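Local coordinates for protein PspGI restriction endonuclease (Pyrococcus sp. GI-H, PDB 3BM3) that binds its substrate DNA in a complex marked by base flipping, and probably cleaves it as a type II site-specific endonuclease, at residues Glu76-Ala81 against Glu86-Ser91; Gln15-Thr20 against Lys72-Ala77; Asn113-Arg118 against Asp252-Leu257. The protein carries 2 engineered substitutions. All coordinates share one frame; numbering follows the deposited sequence. Where two conformers were deposited one is given.

Interaction 1. Residues Glu76-Ala81 against Glu86-Ser91. With nucleotides of chain B.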
loop_
_atom_site.group_PDB
_atom_site.type_symbol
_atom_site.label_atom_id
_atom_site.label_comp_id
_atom_site.label_asym_id
_atom_site.label_seq_id
_atom_site.Cartn_x
_atom_site.Cartn_y
_atom_site.Cartn_z
ATOM N N GLU C 76 -22.185 2.554 20.576
ATOM C CA GLU C 76 -22.957 2.565 21.810
ATOM C C GLU C 76 -23.653 1.229 22.060
ATOM O O GLU C 76 -23.679 0.729 23.189
ATOM C CB GLU C 76 -23.934 3.748 21.810
ATOM C CG GLU C 76 -23.197 5.075 21.861
ATOM C CD GLU C 76 -24.112 6.290 21.838
ATOM O OE1 GLU C 76 -25.355 6.142 21.678
ATOM O OE2 GLU C 76 -23.573 7.413 21.958
ATOM N N ALA C 77 -24.199 0.625 21.016
ATOM C CA ALA C 77 -24.915 -0.636 21.152
ATOM C C ALA C 77 -23.970 -1.732 21.575
ATOM O O ALA C 77 -24.305 -2.526 22.473
ATOM C CB ALA C 77 -25.626 -1.006 19.834
ATOM N N TYR C 78 -22.791 -1.788 20.942
ATOM C CA TYR C 78 -21.811 -2.834 21.256
ATOM C C TYR C 78 -21.179 -2.628 22.626
ATOM O O TYR C 78 -20.910 -3.591 23.322
ATOM C CB TYR C 78 -20.769 -2.997 20.158
ATOM C CG TYR C 78 -21.322 -3.823 19.042
ATOM C CD1 TYR C 78 -22.209 -3.271 18.121
ATOM C CD2 TYR C 78 -20.998 -5.166 18.908
ATOM C CE1 TYR C 78 -22.745 -4.035 17.097
ATOM C CE2 TYR C 78 -21.525 -5.946 17.866
ATOM C CZ TYR C 78 -22.405 -5.369 16.971
ATOM O OH TYR C 78 -22.948 -6.111 15.946
ATOM N N LEU C 79 -20.979 -1.384 23.031
ATOM C CA LEU C 79 -20.427 -1.135 24.371
ATOM C C LEU C 79 -21.457 -1.567 25.403
ATOM O O LEU C 79 -21.101 -2.172 26.434
ATOM C CB LEU C 79 -20.071 0.334 24.564
ATOM C CG LEU C 79 -18.931 0.844 23.681
ATOM C CD1 LEU C 79 -18.532 2.265 24.137
ATOM C CD2 LEU C 79 -17.772 -0.084 23.628
ATOM N N SER C 80 -22.728 -1.283 25.142
ATOM C CA SER C 80 -23.790 -1.743 26.072
ATOM C C SER C 80 -23.818 -3.256 26.226
ATOM O O SER C 80 -24.162 -3.785 27.301
ATOM C CB SER C 80 -25.153 -1.255 25.601
ATOM O OG SER C 80 -25.264 0.148 25.781
ATOM N N ALA C 81 -23.493 -3.947 25.138
ATOM C CA ALA C 81 -23.357 -5.408 25.086
ATOM C C ALA C 81 -22.054 -5.955 25.664
ATOM O O ALA C 81 -21.855 -7.183 25.699
ATOM C CB ALA C 81 -23.502 -5.880 23.657
ATOM N N GLU C 86 -11.314 -2.813 22.054
ATOM C CA GLU C 86 -10.178 -2.849 21.161
ATOM C C GLU C 86 -10.610 -3.453 19.820
ATOM O O GLU C 86 -10.267 -2.945 18.764
ATOM C CB GLU C 86 -9.070 -3.683 21.754
ATOM C CG GLU C 86 -8.459 -3.054 22.973
ATOM C CD GLU C 86 -9.074 -3.494 24.309
ATOM O OE1 GLU C 86 -10.259 -3.984 24.379
ATOM O OE2 GLU C 86 -8.335 -3.305 25.315
ATOM N N LYS C 87 -11.362 -4.542 19.872
ATOM C CA LYS C 87 -11.781 -5.185 18.629
ATOM C C LYS C 87 -12.788 -4.329 17.879
ATOM O O LYS C 87 -12.712 -4.192 16.671
ATOM C CB LYS C 87 -12.309 -6.602 18.880
ATOM C CG LYS C 87 -11.163 -7.580 19.209
ATOM C CD LYS C 87 -9.932 -7.553 18.229
ATOM C CE LYS C 87 -10.111 -8.411 16.949
ATOM N NZ LYS C 87 -8.848 -8.568 16.148
ATOM N N LEU C 88 -13.678 -3.699 18.620
ATOM C CA LEU C 88 -14.673 -2.821 18.040
ATOM C C LEU C 88 -14.005 -1.670 17.283
ATOM O O LEU C 88 -14.316 -1.370 16.117
ATOM C CB LEU C 88 -15.535 -2.270 19.178
ATOM C CG LEU C 88 -16.688 -1.388 18.728
ATOM C CD1 LEU C 88 -17.686 -2.135 17.821
ATOM C CD2 LEU C 88 -17.410 -0.895 19.981
ATOM N N GLU C 89 -13.091 -1.014 17.964
ATOM C CA GLU C 89 -12.418 0.138 17.372
ATOM C C GLU C 89 -11.518 -0.278 16.222
ATOM O O GLU C 89 -11.384 0.463 15.241
ATOM C CB GLU C 89 -11.665 0.929 18.424
ATOM C CG GLU C 89 -12.586 1.529 19.490
ATOM C CD GLU C 89 -13.620 2.503 18.990
ATOM O OE1 GLU C 89 -13.583 2.983 17.839
ATOM O OE2 GLU C 89 -14.486 2.843 19.811
ATOM N N GLN C 90 -10.957 -1.484 16.297
ATOM C CA GLN C 90 -10.120 -1.935 15.189
ATOM C C GLN C 90 -11.035 -2.138 13.993
ATOM O O GLN C 90 -10.724 -1.736 12.870
ATOM C CB GLN C 90 -9.427 -3.249 15.533
ATOM C CG GLN C 90 -8.637 -3.761 14.373
ATOM C CD GLN C 90 -8.126 -5.134 14.597
ATOM O OE1 GLN C 90 -8.897 -6.011 14.968
ATOM N NE2 GLN C 90 -6.831 -5.326 14.412
ATOM N N SER C 91 -12.161 -2.798 14.241
ATOM C CA SER C 91 -13.147 -3.061 13.186
ATOM C C SER C 91 -13.632 -1.782 12.537
ATOM O O SER C 91 -13.715 -1.693 11.312
ATOM C CB SER C 91 -14.316 -3.903 13.692
ATOM O OG SER C 91 -13.915 -5.243 13.979
ATOM P P DA B 10 -13.769 -6.982 10.681
ATOM O OP1 DA B 10 -14.603 -6.616 11.862
ATOM O OP2 DA B 10 -13.809 -8.357 10.155
ATOM O "O5'" DA B 10 -14.163 -5.955 9.538
ATOM C "C5'" DA B 10 -14.022 -4.565 9.777
ATOM C "C4'" DA B 10 -14.281 -3.783 8.516
ATOM O "O4'" DA B 10 -13.223 -4.019 7.564
ATOM C "C3'" DA B 10 -15.578 -4.147 7.807
ATOM O "O3'" DA B 10 -16.164 -2.957 7.312
ATOM C "C2'" DA B 10 -15.128 -5.063 6.679
ATOM C "C1'" DA B 10 -13.751 -4.517 6.339
ATOM N N9 DA B 10 -12.816 -5.528 5.864
ATOM C C8 DA B 10 -12.610 -6.779 6.390
ATOM N N7 DA B 10 -11.673 -7.461 5.784
ATOM C C5 DA B 10 -11.237 -6.604 4.783
ATOM C C6 DA B 10 -10.251 -6.736 3.806
ATOM N N6 DA B 10 -9.486 -7.822 3.688
ATOM N N1 DA B 10 -10.070 -5.705 2.952
ATOM C C2 DA B 10 -10.831 -4.610 3.097
ATOM N N3 DA B 10 -11.788 -4.361 3.994
ATOM C C4 DA B 10 -11.941 -5.414 4.814
ATOM P P DG B 9 -7.059 -9.129 10.915
ATOM O OP1 DG B 9 -6.492 -9.448 12.255
ATOM O OP2 DG B 9 -6.995 -10.141 9.835
ATOM O "O5'" DG B 9 -8.580 -8.719 11.111
ATOM C "C5'" DG B 9 -8.919 -7.681 12.020
ATOM C "C4'" DG B 9 -9.938 -6.754 11.404
ATOM O "O4'" DG B 9 -9.358 -6.057 10.269
ATOM C "C3'" DG B 9 -11.192 -7.436 10.870
ATOM O "O3'" DG B 9 -12.272 -6.525 11.024
ATOM C "C2'" DG B 9 -10.857 -7.634 9.400
ATOM C "C1'" DG B 9 -10.094 -6.357 9.088
ATOM N N9 DG B 9 -9.134 -6.471 7.993
ATOM C C8 DG B 9 -8.274 -7.513 7.754
ATOM N N7 DG B 9 -7.496 -7.310 6.723
ATOM C C5 DG B 9 -7.874 -6.063 6.248
ATOM C C6 DG B 9 -7.383 -5.311 5.149
ATOM O O6 DG B 9 -6.476 -5.606 4.359
ATOM N N1 DG B 9 -8.055 -4.101 5.016
ATOM C C2 DG B 9 -9.068 -3.664 5.836
ATOM N N2 DG B 9 -9.583 -2.465 5.552
ATOM N N3 DG B 9 -9.535 -4.357 6.864
ATOM C C4 DG B 9 -8.895 -5.537 7.011
ATOM P P DG B 8 -2.971 -6.196 14.388
ATOM O OP1 DG B 8 -2.751 -4.760 14.647
ATOM O OP2 DG B 8 -3.464 -7.084 15.478
ATOM O "O5'" DG B 8 -4.010 -6.336 13.197
ATOM C "C5'" DG B 8 -3.776 -5.690 11.958
ATOM C "C4'" DG B 8 -4.918 -5.999 11.025
ATOM O "O4'" DG B 8 -4.713 -5.329 9.757
ATOM C "C3'" DG B 8 -5.040 -7.483 10.687
ATOM O "O3'" DG B 8 -6.407 -7.762 10.412
ATOM C "C2'" DG B 8 -4.262 -7.573 9.387
ATOM C "C1'" DG B 8 -4.775 -6.309 8.737
ATOM N N9 DG B 8 -4.011 -5.819 7.597
ATOM C C8 DG B 8 -2.934 -6.419 6.988
ATOM N N7 DG B 8 -2.498 -5.751 5.956
ATOM C C5 DG B 8 -3.334 -4.646 5.884
ATOM C C6 DG B 8 -3.364 -3.580 4.960
ATOM O O6 DG B 8 -2.649 -3.404 3.963
ATOM N N1 DG B 8 -4.360 -2.659 5.271
ATOM C C2 DG B 8 -5.231 -2.766 6.333
ATOM N N2 DG B 8 -6.115 -1.778 6.475
ATOM N N3 DG B 8 -5.224 -3.769 7.188
ATOM C C4 DG B 8 -4.257 -4.667 6.908
#

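Interaction 2. Residues Gln15-Thr20 against Lys72-Ala77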
loop_
_atom_site.group_PDB
_atom_site.type_symbol
_atom_site.label_atom_id
_atom_site.label_comp_id
_atom_site.label_asym_id
_atom_site.label_seq_id
_atom_site.Cartn_x
_atom_site.Cartn_y
_atom_site.Cartn_z
ATOM N N GLN C 15 -21.340 -4.577 10.261
ATOM C CA GLN C 15 -22.449 -5.082 9.419
ATOM C C GLN C 15 -23.774 -4.412 9.742
ATOM O O GLN C 15 -24.746 -4.575 8.991
ATOM C CB GLN C 15 -22.578 -6.579 9.506
ATOM C CG GLN C 15 -21.406 -7.278 8.910
ATOM C CD GLN C 15 -21.438 -8.771 9.138
ATOM O OE1 GLN C 15 -22.069 -9.274 10.071
ATOM N NE2 GLN C 15 -20.696 -9.484 8.317
ATOM N N ASN C 16 -23.804 -3.684 10.854
ATOM C CA ASN C 16 -24.923 -2.837 11.238
ATOM C C ASN C 16 -24.881 -1.422 10.680
ATOM O O ASN C 16 -25.847 -0.657 10.832
ATOM C CB ASN C 16 -24.993 -2.744 12.749
ATOM C CG ASN C 16 -25.484 -4.030 13.364
ATOM O OD1 ASN C 16 -26.637 -4.385 13.190
ATOM N ND2 ASN C 16 -24.595 -4.772 13.991
ATOM N N ILE C 17 -23.775 -1.071 10.045
ATOM C CA ILE C 17 -23.619 0.241 9.459
ATOM C C ILE C 17 -24.024 0.170 7.995
ATOM O O ILE C 17 -23.481 -0.631 7.237
ATOM C CB ILE C 17 -22.172 0.794 9.549
ATOM C CG1 ILE C 17 -21.692 0.849 11.012
ATOM C CG2 ILE C 17 -22.140 2.152 8.878
ATOM C CD1 ILE C 17 -20.295 1.254 11.188
ATOM N N PRO C 18 -24.976 1.009 7.584
ATOM C CA PRO C 18 -25.413 0.993 6.205
ATOM C C PRO C 18 -24.254 1.082 5.215
ATOM O O PRO C 18 -23.230 1.698 5.524
ATOM C CB PRO C 18 -26.283 2.240 6.124
ATOM C CG PRO C 18 -26.891 2.320 7.479
ATOM C CD PRO C 18 -25.772 1.948 8.393
ATOM N N PRO C 19 -24.386 0.417 4.069
ATOM C CA PRO C 19 -23.245 0.422 3.144
ATOM C C PRO C 19 -22.940 1.798 2.578
ATOM O O PRO C 19 -23.785 2.686 2.563
ATOM C CB PRO C 19 -23.671 -0.520 2.038
ATOM C CG PRO C 19 -25.131 -0.663 2.171
ATOM C CD PRO C 19 -25.498 -0.402 3.574
ATOM N N THR C 20 -21.710 1.960 2.133
ATOM C CA THR C 20 -21.235 3.245 1.663
ATOM C C THR C 20 -22.137 3.817 0.567
ATOM O O THR C 20 -22.417 5.004 0.577
ATOM C CB THR C 20 -19.786 3.143 1.152
ATOM O OG1 THR C 20 -18.971 2.675 2.207
ATOM C CG2 THR C 20 -19.254 4.486 0.696
ATOM N N LYS C 72 -21.246 5.722 15.644
ATOM C CA LYS C 72 -21.485 6.067 17.050
ATOM C C LYS C 72 -22.657 5.268 17.579
ATOM O O LYS C 72 -22.614 4.713 18.679
ATOM C CB LYS C 72 -21.771 7.553 17.171
ATOM C CG LYS C 72 -22.033 8.013 18.575
ATOM C CD LYS C 72 -22.125 9.528 18.608
ATOM C CE LYS C 72 -22.504 10.011 19.980
ATOM N NZ LYS C 72 -21.520 9.532 20.988
ATOM N N GLN C 73 -23.718 5.162 16.789
ATOM C CA GLN C 73 -24.841 4.333 17.203
ATOM C C GLN C 73 -24.434 2.894 17.449
ATOM O O GLN C 73 -24.822 2.269 18.439
ATOM C CB GLN C 73 -25.931 4.344 16.145
ATOM C CG GLN C 73 -26.635 5.671 16.025
ATOM C CD GLN C 73 -27.761 5.608 15.051
ATOM O OE1 GLN C 73 -28.482 4.604 14.988
ATOM N NE2 GLN C 73 -27.905 6.646 14.260
ATOM N N VAL C 74 -23.658 2.359 16.518
ATOM C CA VAL C 74 -23.210 0.986 16.599
ATOM C C VAL C 74 -22.262 0.810 17.786
ATOM O O VAL C 74 -22.377 -0.139 18.557
ATOM C CB VAL C 74 -22.546 0.557 15.298
ATOM C CG1 VAL C 74 -21.900 -0.811 15.457
ATOM C CG2 VAL C 74 -23.561 0.504 14.208
ATOM N N ARG C 75 -21.364 1.768 17.974
ATOM C CA ARG C 75 -20.458 1.747 19.105
ATOM C C ARG C 75 -21.220 1.659 20.419
ATOM O O ARG C 75 -20.960 0.792 21.281
ATOM C CB ARG C 75 -19.597 3.011 19.105
ATOM C CG ARG C 75 -18.583 2.994 20.248
ATOM C CD ARG C 75 -17.747 4.249 20.255
ATOM N NE ARG C 75 -16.781 4.221 19.174
ATOM C CZ ARG C 75 -16.859 4.913 18.042
ATOM N NH1 ARG C 75 -17.869 5.744 17.815
ATOM N NH2 ARG C 75 -15.920 4.771 17.138
ATOM N N GLU C 76 -22.185 2.554 20.576
ATOM C CA GLU C 76 -22.957 2.565 21.810
ATOM C C GLU C 76 -23.653 1.229 22.060
ATOM O O GLU C 76 -23.679 0.729 23.189
ATOM C CB GLU C 76 -23.934 3.748 21.810
ATOM C CG GLU C 76 -23.197 5.075 21.861
ATOM C CD GLU C 76 -24.112 6.290 21.838
ATOM O OE1 GLU C 76 -25.355 6.142 21.678
ATOM O OE2 GLU C 76 -23.573 7.413 21.958
ATOM N N ALA C 77 -24.199 0.625 21.016
ATOM C CA ALA C 77 -24.915 -0.636 21.152
ATOM C C ALA C 77 -23.970 -1.732 21.575
ATOM O O ALA C 77 -24.305 -2.526 22.473
ATOM C CB ALA C 77 -25.626 -1.006 19.834
#

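Interaction 3. Residues Asn113-Arg118 against Asp252-Leu257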
loop_
_atom_site.group_PDB
_atom_site.type_symbol
_atom_site.label_atom_id
_atom_site.label_comp_id
_atom_site.label_asym_id
_atom_site.label_seq_id
_atom_site.Cartn_x
_atom_site.Cartn_y
_atom_site.Cartn_z
ATOM N N ASN C 113 -20.964 9.854 -14.334
ATOM C CA ASN C 113 -22.328 9.751 -14.832
ATOM C C ASN C 113 -22.826 11.083 -15.318
ATOM O O ASN C 113 -23.431 11.178 -16.385
ATOM C CB ASN C 113 -23.265 9.243 -13.747
ATOM C CG ASN C 113 -23.056 7.789 -13.455
ATOM O OD1 ASN C 113 -22.405 7.083 -14.222
ATOM N ND2 ASN C 113 -23.615 7.328 -12.357
ATOM N N LYS C 114 -22.552 12.118 -14.531
ATOM C CA LYS C 114 -23.011 13.463 -14.838
ATOM C C LYS C 114 -22.480 13.922 -16.189
ATOM O O LYS C 114 -23.212 14.541 -16.957
ATOM C CB LYS C 114 -22.602 14.450 -13.736
ATOM C CG LYS C 114 -23.108 15.892 -13.965
ATOM C CD LYS C 114 -24.636 15.942 -13.985
ATOM C CE LYS C 114 -25.193 17.363 -14.122
ATOM N NZ LYS C 114 -24.563 18.111 -15.243
ATOM N N PHE C 115 -21.225 13.579 -16.486
ATOM C CA PHE C 115 -20.600 13.933 -17.740
ATOM C C PHE C 115 -20.913 12.966 -18.873
ATOM O O PHE C 115 -20.481 13.198 -19.996
ATOM C CB PHE C 115 -19.086 14.063 -17.559
ATOM C CG PHE C 115 -18.673 15.243 -16.750
ATOM C CD1 PHE C 115 -18.549 16.484 -17.331
ATOM C CD2 PHE C 115 -18.437 15.133 -15.417
ATOM C CE1 PHE C 115 -18.178 17.585 -16.564
ATOM C CE2 PHE C 115 -18.075 16.204 -14.653
ATOM C CZ PHE C 115 -17.935 17.438 -15.216
ATOM N N GLY C 116 -21.668 11.909 -18.585
ATOM C CA GLY C 116 -22.030 10.893 -19.572
ATOM C C GLY C 116 -20.851 10.041 -19.962
ATOM O O GLY C 116 -20.815 9.509 -21.056
ATOM N N ILE C 117 -19.852 9.954 -19.090
ATOM C CA ILE C 117 -18.671 9.178 -19.384
ATOM C C ILE C 117 -19.016 7.765 -19.051
ATOM O O ILE C 117 -19.292 7.448 -17.889
ATOM C CB ILE C 117 -17.456 9.645 -18.574
ATOM C CG1 ILE C 117 -17.106 11.086 -18.978
ATOM C CG2 ILE C 117 -16.246 8.690 -18.731
ATOM C CD1 ILE C 117 -16.154 11.772 -18.016
ATOM N N ARG C 118 -18.947 6.904 -20.052
ATOM C CA ARG C 118 -19.146 5.497 -19.810
ATOM C C ARG C 118 -17.909 4.923 -19.200
ATOM O O ARG C 118 -16.798 5.306 -19.543
ATOM C CB ARG C 118 -19.474 4.758 -21.096
ATOM C CG ARG C 118 -20.879 5.098 -21.603
ATOM C CD ARG C 118 -21.147 4.404 -22.918
ATOM N NE ARG C 118 -22.494 4.683 -23.431
ATOM C CZ ARG C 118 -22.879 5.808 -24.030
ATOM N NH1 ARG C 118 -22.020 6.815 -24.208
ATOM N NH2 ARG C 118 -24.134 5.921 -24.456
ATOM N N ASP C 252 -10.920 15.995 -19.547
ATOM C CA ASP C 252 -9.794 15.280 -20.162
ATOM C C ASP C 252 -10.272 13.956 -20.743
ATOM O O ASP C 252 -9.859 13.544 -21.829
ATOM C CB ASP C 252 -8.704 15.028 -19.139
ATOM C CG ASP C 252 -7.898 16.262 -18.782
ATOM O OD1 ASP C 252 -8.128 17.347 -19.357
ATOM O OD2 ASP C 252 -6.989 16.123 -17.924
ATOM N N ILE C 253 -11.146 13.276 -20.019
ATOM C CA ILE C 253 -11.683 12.016 -20.499
ATOM C C ILE C 253 -12.538 12.281 -21.742
ATOM O O ILE C 253 -12.424 11.601 -22.759
ATOM C CB ILE C 253 -12.548 11.333 -19.446
ATOM C CG1 ILE C 253 -11.682 10.821 -18.300
ATOM C CG2 ILE C 253 -13.309 10.166 -20.058
ATOM C CD1 ILE C 253 -12.513 10.535 -17.024
ATOM N N ILE C 254 -13.395 13.285 -21.634
ATOM C CA ILE C 254 -14.262 13.684 -22.770
ATOM C C ILE C 254 -13.397 13.954 -24.005
ATOM O O ILE C 254 -13.697 13.485 -25.107
ATOM C CB ILE C 254 -15.108 14.921 -22.422
ATOM C CG1 ILE C 254 -16.260 14.507 -21.479
ATOM C CG2 ILE C 254 -15.686 15.544 -23.699
ATOM C CD1 ILE C 254 -16.902 15.643 -20.732
ATOM N N GLN C 255 -12.327 14.713 -23.837
ATOM C CA GLN C 255 -11.476 15.072 -24.979
ATOM C C GLN C 255 -10.719 13.870 -25.522
ATOM O O GLN C 255 -10.524 13.715 -26.732
ATOM C CB GLN C 255 -10.486 16.155 -24.594
ATOM C CG GLN C 255 -11.139 17.454 -24.118
ATOM C CD GLN C 255 -12.021 18.086 -25.167
ATOM O OE1 GLN C 255 -11.705 18.042 -26.347
ATOM N NE2 GLN C 255 -13.114 18.702 -24.740
ATOM N N PHE C 256 -10.278 13.016 -24.615
ATOM C CA PHE C 256 -9.668 11.780 -25.016
ATOM C C PHE C 256 -10.639 10.951 -25.844
ATOM O O PHE C 256 -10.287 10.485 -26.907
ATOM C CB PHE C 256 -9.232 10.973 -23.801
ATOM C CG PHE C 256 -8.710 9.634 -24.149
ATOM C CD1 PHE C 256 -7.350 9.431 -24.362
ATOM C CD2 PHE C 256 -9.586 8.560 -24.268
ATOM C CE1 PHE C 256 -6.883 8.163 -24.698
ATOM C CE2 PHE C 256 -9.144 7.324 -24.621
ATOM C CZ PHE C 256 -7.781 7.113 -24.836
ATOM N N LEU C 257 -11.862 10.774 -25.366
ATOM C CA LEU C 257 -12.829 9.906 -26.062
ATOM C C LEU C 257 -13.231 10.513 -27.402
ATOM O O LEU C 257 -13.390 9.786 -28.370
ATOM C CB LEU C 257 -14.061 9.657 -25.202
ATOM C CG LEU C 257 -13.806 8.799 -23.952
ATOM C CD1 LEU C 257 -15.040 8.797 -23.088
ATOM C CD2 LEU C 257 -13.357 7.376 -24.319
#

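Interaction 1. Residues Glu76-Ala81 against Glu86-Ser91
Ser91 OG donates a short hydrogen bond, 2.6 Å, to phosphate oxygen OP1 of DA10 of chain B. One residue earlier, the Gln90 amide is fixed from two directions. Its OE1 accepts Lys87 NZ of the preceding turn at 2.8 Å, in the carbonyl plane and on a lone pair, while NE2 bonds to Gln93 OE1 of the second subunit. With CG anti to the backbone N (chi1 176°) and an extended chain, this amide reaches the DNA, and OE1 lies 3.4 Å from the sugar carbon C5' of DG9 of chain B.

From another face of the same helix Leu88 points at helix 52-80, the other arm of a helical hairpin. Both its methyls reach Tyr78 CB from the same side, CD1 and CD2 each 4.0 Å away, and CD2 also meets Leu79 CD2 at 3.8 Å. The Tyr78 ring leads away, stacks edge-to-face with Tyr83 and bonds through its hydroxyl to Lys11 O.

The start of helix 85-115 thus presents an apolar side chain to its partner arm and polar ones to the DNA, where the atoms that Gln90 and Ser91 approach belong to the sugar-phosphate backbone, consistent with local grip independent of base identity.

Interaction 2. Residues Gln15-Thr20 against Lys72-Ala77
A small, buried apolar contact lets the N-terminal arm lie against helix 52-80, just before the arm enters helix 20-31. Asn16 and Ile17 supply the arm's side of it, and Val74 is their common partner. A single methyl does the touching: Val74 CG2 lies 3.8 Å from Asn16 CB and 3.7 Å from Ile17 CG1. The Ile17 and Val74 side chains cross at about a right angle. Val74 holds CG1 opposite its backbone N (chi1 172°), which turns CG2 to the N side, where it meets both neighbours.

Only the aliphatic root of Asn16 takes part; its OD1 accepts the backbone N of Asp8, fastening one piece of the arm to another. The chain here leaves a 3-10 turn at Asn16 and runs through Pro18 to Pro19, the N-cap of helix 20-31. Along this run the carbonyls of Ile17 and Pro18 both accept the guanidinium of Arg99 from helix 85-115, so the arm bridges two consecutive long helices. Tyr67 and Tyr70, earlier on helix 52-80, also pack on Ile17.

Elsewhere on the helix segment, on its exposed side, Lys72 NZ meets Glu76 OE2 at 3.1 Å in a salt bridge spanning one helical turn.

Interaction 3. Residues Asn113-Arg118 against Asp252-Leu257
Apolar contacts make up the whole of the direct meeting, about 16 Å from the DNA at its nearest atom, with Ile117 and Phe115 facing Ile253 and Ile254 of helix 249-259. The tightest is between two branch methyls, Ile117 CG2 and Ile253 CG2, 3.5 Å apart. Ile117 brings a second group to the same residue, its CD1 lying 3.9 Å from Ile253 CB, so the two isoleucines, crossing at about a right angle, interlock along more than one branch. Ile254 works differently. With CG1 anti to the carbonyl carbon (chi1 -75°) and the chain continuing extended, its terminal CD1 reaches forward to Phe115, coming obliquely to ring atom CD1 at 3.9 Å and also touching CB. Ile117 CG1 and Ile254 CG1 stand farther apart, at 4.3 Å.

Further apolar neighbours extend the patch. The Phe115 ring also meets that of Phe250, their planes about 10° apart, while Ile141 of strand 139-141 packs on both Ile117 and Ile253.

Backbone bonding shapes the first segment. Gly116, with positive phi (71°), closes helix 85-115 in a Schellman motif, its N bonding to Asn113 O at 2.9 Å. The chain then turns so that Ile117 points at helix 249-259.

Charged and polar bonds lie to one side. Asp252 forms salt bridges with Arg244 and Arg211 and accepts the hydroxyl of Tyr213, tying helix 249-259 to the mixed sheet, the core of a nuclease whose family belongs to the PDDEXK clan.

Branched aliphatic groups and one ring therefore join the end of the long helix to the sheet-packing C-terminal helix through shape and hydrophobicity, while directional and ionic bonds position the C-terminal helix from another face.

Interactions 1 and 2 are neighbours, their centres 10 Å apart, and both use helix 52-80, sharing Glu76 and Ala77. A salt bridge from Arg75 to Glu89 ties them directly, so the N-terminal arm and the hairpin of helices 52-80 and 85-115 form one connected unit beside the DNA. Interaction 3 lies across the chain's centre, 43 Å from interaction 1 and 36 Å from interaction 2 between centres, and follows both along the chain. Helix 85-115 spans the gap: its beginning serves interaction 1 and its end interaction 3. That single helix thereby links the DNA-contacting helical region to the sheet-containing part, on which helix 249-259 packs.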